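Local atomic coordinates of hypothetical protein (Nostoc punctiforme, PDB entry 2O62), a protein that is of unknown function but folds into two calycin-type antiparallel beta-sheet domains, an architecture that often encloses small ligands in related families. Residues F92-F98 and Q247-Y253; R103-Q109 and L235-W239; E134-L138 and W239-S243; E146-Q150 and T266-V270. The contacts are given in a common frame with arbitrary orientation. Numbering follows the deposited sequence.

Interactions 1 and 2 form one continuous interface between the N-terminal sheet and the C-terminal barrel. Their centres lie about 7 Å apart, and Phe-98 CB reaches Trp-239 CE3 at 3.4 Å. Trp-239 is shared by interactions 2 and 3, whose centres are about 12 Å apart; in interaction 3, residues 134-138, on the connection between the two sheets, meet the same barrel strand. Interaction 4, the barrel seam, lies about 19 Å from interaction 1 between centres, yet the salt bridge Arg-248 NH2 to Glu-267 OE2 (2.7 Å) joins them. It meets interaction 3 where Leu-240 CD1 touches Trp-147 CH2 at 3.5 Å. No active site is known; glycerol, probably from crystallisation, hydrogen-bonds Ser-252 OG beside interaction 1.

Interaction 1. Residues F92-F98 and Q247-Y253; sequences FGGELAF and QRMIRSY
Two extended strands, 93-98 and 247-253, face each other from different sheets. Their axes approach closely, to 7.9 Å, with N-to-C directions 150° apart, and no hydrogen bond crosses. The CA register pairs Leu-96 with Met-249 at 6.5 Å and Phe-98 with Gln-247 at 8.1 Å. Apolar contacts dominate the middle. Leu-96 (chi1 m, chi2 t) puts CD2 3.8 Å from SE of selenomethionine Met-249 (t, t, m) and CD1 3.7 Å from Met-249 O. Phe-98 (chi1 m) brings CE2 to 3.7 Å from Met-249 CB, with Met-249 CE over one ring face; that methyl also lies 3.4 Å from Ala-97 O. The aromatic pair closes one end: the edge of Phe-92 (chi1 t) meets the face of Tyr-253 (chi1 m) in an offset edge-to-face arrangement, centroids 5.6 Å apart and planes at 79°. Arg-251 NE donates to Tyr-253 OH at 2.8 Å, and that hydroxyl also bonds Leu-83 O. Gly-93 (phi 150°) and Gly-94 (phi 141°) adopt backbone angles where a CB would jam against the preceding carbonyl. Inward side chains from two separate sheets, without shared backbone bonds, are typical of face-to-face beta-sheet packing, here between N-terminal sheet and C-terminal calycin-type barrel.

Interaction 2. Residues R103-Q109 and L235-W239; sequences RRLRLVQ and LEAGW
Strands 103-109 and 235-239 belong to separate sheets, with axes 8.4 Å apart at closest and N-to-C directions at 151°; their backbones share no ladder, and they meet through side chains. CA atoms pair as Gln-109 with Leu-235 (7.8 Å), Leu-107 with Ala-237 (7.0 Å) and Leu-105 with Trp-239 (7.7 Å). Leu-235 (t, p) starts sideways, yet its CD1 reaches Gln-109 CD at 3.6 Å. Glu-236 points its CB away, and its carboxylate pairs with Arg-248; its backbone O lies 2.8 Å from Gln-109 NE2, while Gln-109 OE1 is held by Ser-223. Ala-237 lies where the CA atoms come closest, consistent with its small side chain, its CB 4.3 Å from Leu-107 CB. Leu-105 CD2 passes 4.3 Å from Gly-238 O. Trp-239 (chi1 t, chi2 21°) is the most heavily covered residue (100 Å²). Arg-103 CB meets its ring edge at Trp-239 CH2 (3.7 Å), and the folded arginine (chi1, chi2 and chi3 all m) has Trp-239 CZ2 over one guanidinium face. Arg-103 NH2 donates to Arg-104 O (3.1 Å) and forms a salt bridge with Asp-217. Leu-105 CB sits 3.7 Å from the six-membered ring centroid of Trp-239, 10° off the normal: a CH-pi contact within the interface of two calycin-like units.

Interaction 3. Residues E134-L138 and W239-S243; sequences ERPLL and WLIQS
A single main-chain carbonyl takes two bonds from one arginine: Ile-241 O accepts from Arg-135 NE at 2.7 Å (N-H...O 159°) and from Arg-135 NH2 at 3.0 Å (139°). Residues 134-138 form an extended, irregular connection; the direction from CA 135 to CA 138 is 119° from that of CA 239 to CA 242. CA atoms come closest at Arg-135 with Ile-241 (7.3 Å) and Leu-138 with Leu-240 (7.7 Å). Arg-135 adopts m, p, t for chi1 to chi3, which brings CG to 3.6 Å from Leu-240 O and NH2 to 3.6 Å from Ile-241 CG2. The accepting carbonyl lies within a classic beta bulge, where Ile-241 (phi/psi -71°/-40°) and Gln-242 both face Leu-245. Farther along, Leu-138 CD1 meets Leu-240 CD2 at 3.8 Å, both leucines being t, p. Asp-217 accepts from the Arg-135 backbone N. The guanidinium therefore ties the interdomain connection to the barrel through one barrel carbonyl, Ile-241 O, while NH1 bonds Ala-133 O within the connection, a charge-to-dipole attachment that needs no carboxylate on strand 239-242.

Interaction 4. Residues E146-Q150 and T266-V270; sequences EWRGQ and TEERV
Strands 146-150 and 266-269 run antiparallel, axes 4.2 Å apart at closest and directions at 146°, joined by a ladder of backbone hydrogen bonds. Arg-148 and Glu-268 form a hydrogen-bonded pair (Arg-148 N to Glu-268 O 2.9 Å, Glu-268 N to Arg-148 O 2.8 Å). Gln-150 and Thr-266 form the next (Gln-150 N to Thr-266 O 3.2 Å, Thr-266 N to Gln-150 O 3.0 Å). Val-270 N donates to Glu-146 O at 2.8 Å. Water 1 extends the ladder, accepting from Glu-146 N (3.0 Å) and donating to Val-270 O (2.7 Å) of the C-terminal carboxylate. Between lie the non-hydrogen-bonded pairs Trp-147 with Arg-269 and Gly-149 with Glu-267, CA atoms 4.4 and 4.0 Å apart. A CB on Gly-149 would clash with Thr-266 O. Arg-148 NH1 salt-bridges Glu-146 OE1 at 3.0 Å. Trp-147 (chi1 m) receives Arg-269 CB 4.0 Å from its six-membered ring centroid, a CH-pi contact, while its NE1 bonds Leu-143 O. Glu-267 forms a salt bridge with Arg-248; Thr-266 OG1 bonds Gln-247. First and last strands thus close the barrel between neighbours: the backbones of Trp-147 and Gly-149 bond Leu-168 and Thr-166 of strand 162-172, those of Glu-267 and Arg-269 bond Arg-246, on strand 245-253, and Asp-244.

Interaction 1. Residues F92-F98 and Q247-Y253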
# COMPACT_ATOMS: atom_id res chain seq x y z
N PHE A 92 -13.00 -5.69 -5.68
CA PHE A 92 -11.60 -5.30 -5.69
C PHE A 92 -11.27 -4.63 -4.33
O PHE A 92 -12.13 -4.13 -3.61
CB PHE A 92 -11.33 -4.34 -6.83
CG PHE A 92 -9.86 -4.05 -7.08
CD1 PHE A 92 -8.95 -5.09 -7.23
CD2 PHE A 92 -9.44 -2.76 -7.22
CE1 PHE A 92 -7.65 -4.83 -7.49
CE2 PHE A 92 -8.14 -2.47 -7.49
CZ PHE A 92 -7.24 -3.51 -7.61
N GLY A 93 -9.99 -4.65 -3.99
CA GLY A 93 -9.50 -4.15 -2.73
C GLY A 93 -8.27 -4.90 -2.28
O GLY A 93 -7.71 -5.69 -3.04
N GLY A 94 -7.84 -4.66 -1.04
CA GLY A 94 -6.72 -5.39 -0.49
C GLY A 94 -5.87 -4.42 0.33
O GLY A 94 -6.19 -3.24 0.44
N GLU A 95 -4.78 -4.93 0.89
CA GLU A 95 -3.96 -4.18 1.84
C GLU A 95 -2.52 -4.09 1.34
O GLU A 95 -1.95 -5.09 0.90
CB GLU A 95 -3.96 -4.92 3.17
CG GLU A 95 -3.06 -4.31 4.24
CD GLU A 95 -3.04 -5.12 5.52
OE1 GLU A 95 -3.66 -6.20 5.58
OE2 GLU A 95 -2.38 -4.70 6.48
N LEU A 96 -1.95 -2.90 1.45
CA LEU A 96 -0.52 -2.69 1.27
C LEU A 96 0.06 -2.28 2.61
O LEU A 96 -0.34 -1.29 3.19
CB LEU A 96 -0.30 -1.60 0.21
CG LEU A 96 -1.04 -1.97 -1.11
CD1 LEU A 96 -1.36 -0.80 -1.90
CD2 LEU A 96 -0.33 -2.93 -1.91
N ALA A 97 1.04 -3.02 3.08
CA ALA A 97 1.58 -2.86 4.43
C ALA A 97 3.08 -2.62 4.38
O ALA A 97 3.84 -3.52 4.04
CB ALA A 97 1.26 -4.13 5.26
N PHE A 98 3.51 -1.40 4.71
CA PHE A 98 4.91 -1.01 4.78
C PHE A 98 5.47 -1.14 6.20
O PHE A 98 4.84 -0.71 7.17
CB PHE A 98 5.12 0.45 4.32
CG PHE A 98 4.53 0.78 2.98
CD1 PHE A 98 3.21 1.24 2.87
CD2 PHE A 98 5.31 0.70 1.83
CE1 PHE A 98 2.68 1.59 1.65
CE2 PHE A 98 4.76 1.02 0.60
CZ PHE A 98 3.47 1.44 0.51
N GLN A 247 8.35 5.13 -0.38
CA GLN A 247 8.11 3.83 -0.94
C GLN A 247 6.76 3.81 -1.59
O GLN A 247 5.84 4.49 -1.17
CB GLN A 247 8.20 2.70 0.12
CG GLN A 247 9.62 2.40 0.54
CD GLN A 247 9.75 1.19 1.41
OE1 GLN A 247 8.93 0.94 2.26
NE2 GLN A 247 10.79 0.37 1.14
N ARG A 248 6.64 3.00 -2.63
CA ARG A 248 5.35 2.72 -3.28
C ARG A 248 5.18 1.20 -3.37
O ARG A 248 6.14 0.47 -3.63
CB ARG A 248 5.29 3.34 -4.65
CG ARG A 248 5.35 4.86 -4.59
CD ARG A 248 5.20 5.47 -5.95
NE ARG A 248 6.45 5.40 -6.75
CZ ARG A 248 6.60 4.69 -7.88
NH1 ARG A 248 5.61 3.98 -8.40
NH2 ARG A 248 7.75 4.70 -8.54
N MSE A 249 3.95 0.71 -3.16
CA MSE A 249 3.69 -0.71 -3.29
C MSE A 249 2.50 -0.94 -4.23
O MSE A 249 1.53 -0.23 -4.17
CB MSE A 249 3.46 -1.38 -1.93
CG MSE A 249 3.51 -2.84 -1.99
SE MSE A 249 3.01 -3.86 -0.37
CE MSE A 249 4.34 -3.24 0.72
N ILE A 250 2.63 -1.91 -5.13
CA ILE A 250 1.66 -2.21 -6.18
C ILE A 250 1.35 -3.70 -6.17
O ILE A 250 2.25 -4.51 -6.37
CB ILE A 250 2.20 -1.85 -7.54
CG1 ILE A 250 2.69 -0.39 -7.56
CG2 ILE A 250 1.13 -2.07 -8.59
CD1 ILE A 250 4.16 -0.23 -7.45
N ARG A 251 0.08 -4.04 -5.92
CA ARG A 251 -0.44 -5.42 -6.02
C ARG A 251 -1.12 -5.55 -7.38
O ARG A 251 -2.08 -4.84 -7.67
CB ARG A 251 -1.46 -5.69 -4.91
CG ARG A 251 -1.90 -7.14 -4.69
CD ARG A 251 -3.08 -7.14 -3.70
NE ARG A 251 -3.57 -8.51 -3.56
CZ ARG A 251 -3.03 -9.44 -2.79
NH1 ARG A 251 -2.04 -9.17 -1.97
NH2 ARG A 251 -3.56 -10.66 -2.81
N SER A 252 -0.60 -6.43 -8.22
CA SER A 252 -0.97 -6.48 -9.64
C SER A 252 -1.83 -7.68 -9.99
O SER A 252 -1.49 -8.80 -9.67
CB SER A 252 0.28 -6.46 -10.49
OG SER A 252 1.06 -5.29 -10.26
N TYR A 253 -2.91 -7.42 -10.73
CA TYR A 253 -3.83 -8.44 -11.22
C TYR A 253 -3.83 -8.47 -12.75
O TYR A 253 -3.79 -7.44 -13.39
CB TYR A 253 -5.27 -8.16 -10.76
CG TYR A 253 -5.48 -8.36 -9.28
CD1 TYR A 253 -5.03 -7.40 -8.38
CD2 TYR A 253 -6.06 -9.54 -8.80
CE1 TYR A 253 -5.18 -7.57 -7.01
CE2 TYR A 253 -6.20 -9.71 -7.40
CZ TYR A 253 -5.76 -8.72 -6.54
OH TYR A 253 -5.86 -8.85 -5.18

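Interaction 2. Residues R103-Q109 and L235-W239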
# COMPACT_ATOMS: atom_id res chain seq x y z
N ARG A 103 8.00 1.55 12.80
CA ARG A 103 6.70 1.89 12.26
C ARG A 103 6.21 0.86 11.27
O ARG A 103 7.01 0.26 10.54
CB ARG A 103 6.76 3.23 11.49
CG ARG A 103 6.88 4.46 12.38
CD ARG A 103 5.64 4.85 13.18
NE ARG A 103 4.44 4.57 12.40
CZ ARG A 103 3.91 5.38 11.49
NH1 ARG A 103 4.37 6.61 11.36
NH2 ARG A 103 2.87 4.96 10.77
N ARG A 104 4.90 0.69 11.23
CA ARG A 104 4.22 0.13 10.06
C ARG A 104 3.18 1.13 9.61
O ARG A 104 2.62 1.89 10.43
CB ARG A 104 3.58 -1.23 10.30
CG ARG A 104 4.47 -2.21 10.99
CD ARG A 104 4.00 -3.63 10.78
NE ARG A 104 2.73 -3.90 11.41
CZ ARG A 104 2.11 -5.07 11.43
NH1 ARG A 104 2.66 -6.13 10.87
NH2 ARG A 104 0.93 -5.19 12.04
N LEU A 105 2.95 1.16 8.31
CA LEU A 105 1.85 1.92 7.74
C LEU A 105 1.16 0.98 6.82
O LEU A 105 1.77 0.52 5.83
CB LEU A 105 2.29 3.14 6.92
CG LEU A 105 1.00 3.66 6.23
CD1 LEU A 105 0.32 4.71 7.14
CD2 LEU A 105 1.07 4.10 4.87
N ARG A 106 -0.11 0.68 7.13
CA ARG A 106 -0.84 -0.34 6.40
C ARG A 106 -2.09 0.31 5.84
O ARG A 106 -2.83 0.97 6.59
CB ARG A 106 -1.18 -1.52 7.25
CG ARG A 106 -0.01 -2.01 7.96
CD ARG A 106 -0.20 -3.36 8.62
NE ARG A 106 -0.91 -3.33 9.89
CZ ARG A 106 -2.00 -4.04 10.18
NH1 ARG A 106 -2.60 -4.80 9.28
NH2 ARG A 106 -2.48 -4.03 11.42
N LEU A 107 -2.28 0.19 4.54
CA LEU A 107 -3.39 0.84 3.88
C LEU A 107 -4.27 -0.20 3.20
O LEU A 107 -3.82 -0.93 2.34
CB LEU A 107 -2.88 1.90 2.88
CG LEU A 107 -3.90 2.94 2.33
CD1 LEU A 107 -3.24 4.25 2.05
CD2 LEU A 107 -4.51 2.45 1.06
N VAL A 108 -5.54 -0.22 3.59
CA VAL A 108 -6.56 -1.02 2.96
C VAL A 108 -7.48 -0.17 2.06
O VAL A 108 -7.98 0.90 2.46
CB VAL A 108 -7.44 -1.72 4.02
CG1 VAL A 108 -8.40 -2.66 3.38
CG2 VAL A 108 -6.58 -2.44 5.01
N GLN A 109 -7.66 -0.64 0.83
CA GLN A 109 -8.63 -0.10 -0.10
C GLN A 109 -9.78 -1.06 -0.29
O GLN A 109 -9.58 -2.28 -0.38
CB GLN A 109 -8.00 0.16 -1.48
CG GLN A 109 -6.82 1.15 -1.47
CD GLN A 109 -6.43 1.66 -2.85
OE1 GLN A 109 -7.30 1.92 -3.71
NE2 GLN A 109 -5.13 1.86 -3.04
N LEU A 235 -3.58 -2.24 -7.42
CA LEU A 235 -3.87 -1.60 -6.14
C LEU A 235 -2.55 -0.98 -5.68
O LEU A 235 -1.57 -1.68 -5.56
CB LEU A 235 -4.30 -2.69 -5.20
CG LEU A 235 -4.83 -2.33 -3.86
CD1 LEU A 235 -6.22 -1.78 -4.04
CD2 LEU A 235 -4.80 -3.57 -2.95
N GLU A 236 -2.52 0.33 -5.45
CA GLU A 236 -1.26 1.02 -5.14
C GLU A 236 -1.45 1.94 -3.94
O GLU A 236 -2.53 2.52 -3.71
CB GLU A 236 -0.65 1.84 -6.33
CG GLU A 236 0.77 2.56 -6.04
CD GLU A 236 1.44 3.17 -7.30
OE1 GLU A 236 0.70 3.31 -8.29
OE2 GLU A 236 2.68 3.47 -7.33
N ALA A 237 -0.38 2.00 -3.16
CA ALA A 237 -0.25 2.92 -2.05
C ALA A 237 1.20 3.37 -2.02
O ALA A 237 2.09 2.74 -2.57
CB ALA A 237 -0.60 2.20 -0.73
N GLY A 238 1.42 4.43 -1.29
CA GLY A 238 2.72 5.07 -1.13
C GLY A 238 2.86 5.56 0.28
O GLY A 238 1.87 5.80 0.98
N TRP A 239 4.10 5.75 0.69
CA TRP A 239 4.40 6.30 1.99
C TRP A 239 5.64 7.14 1.90
O TRP A 239 6.70 6.59 1.61
CB TRP A 239 4.66 5.16 2.95
CG TRP A 239 4.76 5.52 4.38
CD1 TRP A 239 4.26 6.65 5.00
CD2 TRP A 239 5.35 4.75 5.41
NE1 TRP A 239 4.48 6.59 6.33
CE2 TRP A 239 5.16 5.44 6.62
CE3 TRP A 239 5.98 3.49 5.44
CZ2 TRP A 239 5.59 4.94 7.84
CZ3 TRP A 239 6.41 3.00 6.64
CH2 TRP A 239 6.22 3.72 7.84

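Interaction 3. Residues E134-L138 and W239-S243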
# COMPACT_ATOMS: atom_id res chain seq x y z
N GLU A 134 4.53 10.14 13.94
CA GLU A 134 3.59 10.47 12.89
C GLU A 134 4.21 11.42 11.84
O GLU A 134 4.79 12.46 12.16
CB GLU A 134 2.35 11.09 13.51
CG GLU A 134 1.25 11.42 12.52
CD GLU A 134 0.41 10.22 12.09
OE1 GLU A 134 0.65 9.06 12.54
OE2 GLU A 134 -0.51 10.46 11.27
N ARG A 135 4.12 11.04 10.58
CA ARG A 135 4.56 11.94 9.50
C ARG A 135 3.43 12.94 9.22
O ARG A 135 2.28 12.66 9.53
CB ARG A 135 4.86 11.18 8.23
CG ARG A 135 6.26 10.54 8.15
CD ARG A 135 6.47 9.42 9.17
NE ARG A 135 7.83 8.89 8.96
CZ ARG A 135 8.50 8.11 9.80
NH1 ARG A 135 7.99 7.74 10.97
NH2 ARG A 135 9.72 7.72 9.46
N PRO A 136 3.75 14.08 8.60
CA PRO A 136 2.76 15.10 8.21
C PRO A 136 1.70 14.58 7.23
O PRO A 136 2.00 13.70 6.44
CB PRO A 136 3.61 16.10 7.45
CG PRO A 136 4.98 15.99 8.06
CD PRO A 136 5.12 14.53 8.31
N LEU A 137 0.52 15.19 7.24
CA LEU A 137 -0.44 14.98 6.19
C LEU A 137 0.26 15.21 4.84
O LEU A 137 0.89 16.25 4.65
CB LEU A 137 -1.55 16.03 6.31
CG LEU A 137 -2.53 16.10 5.13
CD1 LEU A 137 -3.41 14.88 5.12
CD2 LEU A 137 -3.38 17.41 5.24
N LEU A 138 0.13 14.28 3.91
CA LEU A 138 0.78 14.44 2.61
C LEU A 138 0.19 15.59 1.79
O LEU A 138 -1.03 15.72 1.70
CB LEU A 138 0.67 13.15 1.82
CG LEU A 138 1.47 13.02 0.52
CD1 LEU A 138 2.96 13.14 0.73
CD2 LEU A 138 1.14 11.70 -0.11
N TRP A 239 4.10 5.75 0.69
CA TRP A 239 4.40 6.30 1.99
C TRP A 239 5.64 7.14 1.90
O TRP A 239 6.70 6.59 1.61
CB TRP A 239 4.66 5.16 2.95
CG TRP A 239 4.76 5.52 4.38
CD1 TRP A 239 4.26 6.65 5.00
CD2 TRP A 239 5.35 4.75 5.41
NE1 TRP A 239 4.48 6.59 6.33
CE2 TRP A 239 5.16 5.44 6.62
CE3 TRP A 239 5.98 3.49 5.44
CZ2 TRP A 239 5.59 4.94 7.84
CZ3 TRP A 239 6.41 3.00 6.64
CH2 TRP A 239 6.22 3.72 7.84
N LEU A 240 5.50 8.44 2.16
CA LEU A 240 6.62 9.39 2.22
C LEU A 240 7.21 9.25 3.63
O LEU A 240 6.78 9.92 4.60
CB LEU A 240 6.15 10.81 1.96
CG LEU A 240 7.24 11.88 1.88
CD1 LEU A 240 8.12 11.64 0.64
CD2 LEU A 240 6.63 13.27 1.86
N ILE A 241 8.19 8.37 3.74
CA ILE A 241 8.76 7.99 5.03
C ILE A 241 9.60 9.10 5.66
O ILE A 241 9.58 9.27 6.88
CB ILE A 241 9.62 6.72 4.89
CG1 ILE A 241 8.78 5.56 4.37
CG2 ILE A 241 10.22 6.33 6.22
CD1 ILE A 241 9.57 4.37 3.88
N GLN A 242 10.36 9.81 4.82
CA GLN A 242 11.09 11.02 5.19
C GLN A 242 10.90 12.00 4.04
O GLN A 242 10.48 11.61 2.96
CB GLN A 242 12.60 10.72 5.34
CG GLN A 242 12.96 9.60 6.32
CD GLN A 242 12.58 9.91 7.79
OE1 GLN A 242 12.32 11.08 8.14
NE2 GLN A 242 12.54 8.87 8.64
N SER A 243 11.27 13.27 4.22
CA SER A 243 11.09 14.24 3.12
C SER A 243 11.75 13.80 1.80
O SER A 243 11.32 14.20 0.73
CB SER A 243 11.58 15.65 3.49
OG SER A 243 12.99 15.65 3.64

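Interaction 4. Residues E146-Q150 and T266-V270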
# COMPACT_ATOMS: atom_id res chain seq x y z
N GLU A 146 11.92 15.35 -8.54
CA GLU A 146 12.31 14.08 -9.11
C GLU A 146 12.77 13.09 -8.07
O GLU A 146 13.40 13.46 -7.11
CB GLU A 146 13.44 14.29 -10.09
CG GLU A 146 12.97 14.99 -11.33
CD GLU A 146 14.05 15.17 -12.37
OE1 GLU A 146 15.03 14.36 -12.41
OE2 GLU A 146 13.94 16.16 -13.14
N TRP A 147 12.45 11.83 -8.31
CA TRP A 147 12.66 10.71 -7.42
C TRP A 147 13.31 9.62 -8.24
O TRP A 147 12.93 9.41 -9.40
CB TRP A 147 11.33 10.20 -6.86
CG TRP A 147 10.57 11.26 -6.11
CD1 TRP A 147 9.79 12.29 -6.64
CD2 TRP A 147 10.60 11.47 -4.70
NE1 TRP A 147 9.33 13.09 -5.61
CE2 TRP A 147 9.80 12.60 -4.42
CE3 TRP A 147 11.23 10.80 -3.64
CZ2 TRP A 147 9.63 13.08 -3.11
CZ3 TRP A 147 11.05 11.27 -2.36
CH2 TRP A 147 10.24 12.39 -2.10
N ARG A 148 14.28 8.93 -7.66
CA ARG A 148 14.97 7.84 -8.36
C ARG A 148 15.12 6.69 -7.38
O ARG A 148 15.47 6.90 -6.23
CB ARG A 148 16.39 8.27 -8.79
CG ARG A 148 16.52 9.34 -9.86
CD ARG A 148 16.25 8.84 -11.31
NE ARG A 148 16.72 9.82 -12.31
CZ ARG A 148 16.16 11.01 -12.52
NH1 ARG A 148 15.08 11.40 -11.82
NH2 ARG A 148 16.67 11.83 -13.45
N GLY A 149 14.98 5.47 -7.87
CA GLY A 149 15.21 4.33 -7.06
C GLY A 149 15.13 3.02 -7.79
O GLY A 149 15.44 2.95 -8.97
N GLN A 150 14.75 1.99 -7.05
CA GLN A 150 14.72 0.61 -7.51
C GLN A 150 13.40 -0.02 -7.04
O GLN A 150 12.82 0.42 -6.07
CB GLN A 150 15.90 -0.21 -6.94
CG GLN A 150 17.25 0.24 -7.45
CD GLN A 150 17.79 1.50 -6.75
OE1 GLN A 150 17.69 1.63 -5.52
NE2 GLN A 150 18.40 2.41 -7.54
N THR A 266 11.42 1.64 -3.77
CA THR A 266 12.01 2.57 -2.82
C THR A 266 12.75 3.60 -3.61
O THR A 266 13.62 3.25 -4.39
CB THR A 266 12.97 1.85 -1.88
OG1 THR A 266 12.32 0.70 -1.32
CG2 THR A 266 13.41 2.78 -0.77
N GLU A 267 12.44 4.88 -3.39
CA GLU A 267 12.96 5.96 -4.18
C GLU A 267 13.42 7.10 -3.30
O GLU A 267 12.88 7.32 -2.22
CB GLU A 267 11.87 6.54 -5.08
CG GLU A 267 11.22 5.67 -6.02
CD GLU A 267 9.96 6.31 -6.67
OE1 GLU A 267 9.06 6.87 -5.97
OE2 GLU A 267 9.92 6.20 -7.91
N GLU A 268 14.43 7.84 -3.76
CA GLU A 268 14.90 8.99 -3.05
C GLU A 268 14.78 10.24 -3.89
O GLU A 268 14.80 10.18 -5.12
CB GLU A 268 16.34 8.76 -2.59
CG GLU A 268 17.32 8.60 -3.70
CD GLU A 268 18.75 8.68 -3.19
OE1 GLU A 268 19.04 8.10 -2.12
OE2 GLU A 268 19.57 9.37 -3.84
N ARG A 269 14.61 11.37 -3.21
CA ARG A 269 14.44 12.65 -3.85
C ARG A 269 15.77 13.10 -4.44
O ARG A 269 16.80 12.98 -3.78
CB ARG A 269 13.92 13.68 -2.84
CG ARG A 269 13.60 15.04 -3.41
CD ARG A 269 13.07 15.97 -2.29
NE ARG A 269 14.06 16.19 -1.22
CZ ARG A 269 13.84 16.93 -0.13
NH1 ARG A 269 12.68 17.54 0.04
NH2 ARG A 269 14.78 17.06 0.81
N VAL A 270 15.74 13.63 -5.66
CA VAL A 270 16.91 14.08 -6.36
C VAL A 270 17.13 15.56 -6.11
O VAL A 270 16.23 16.43 -6.05
CB VAL A 270 16.76 13.89 -7.90
CG1 VAL A 270 17.93 14.53 -8.64
CG2 VAL A 270 16.68 12.44 -8.26
OXT VAL A 270 18.30 15.93 -5.97
O HOH W 1 13.68 16.91 -6.62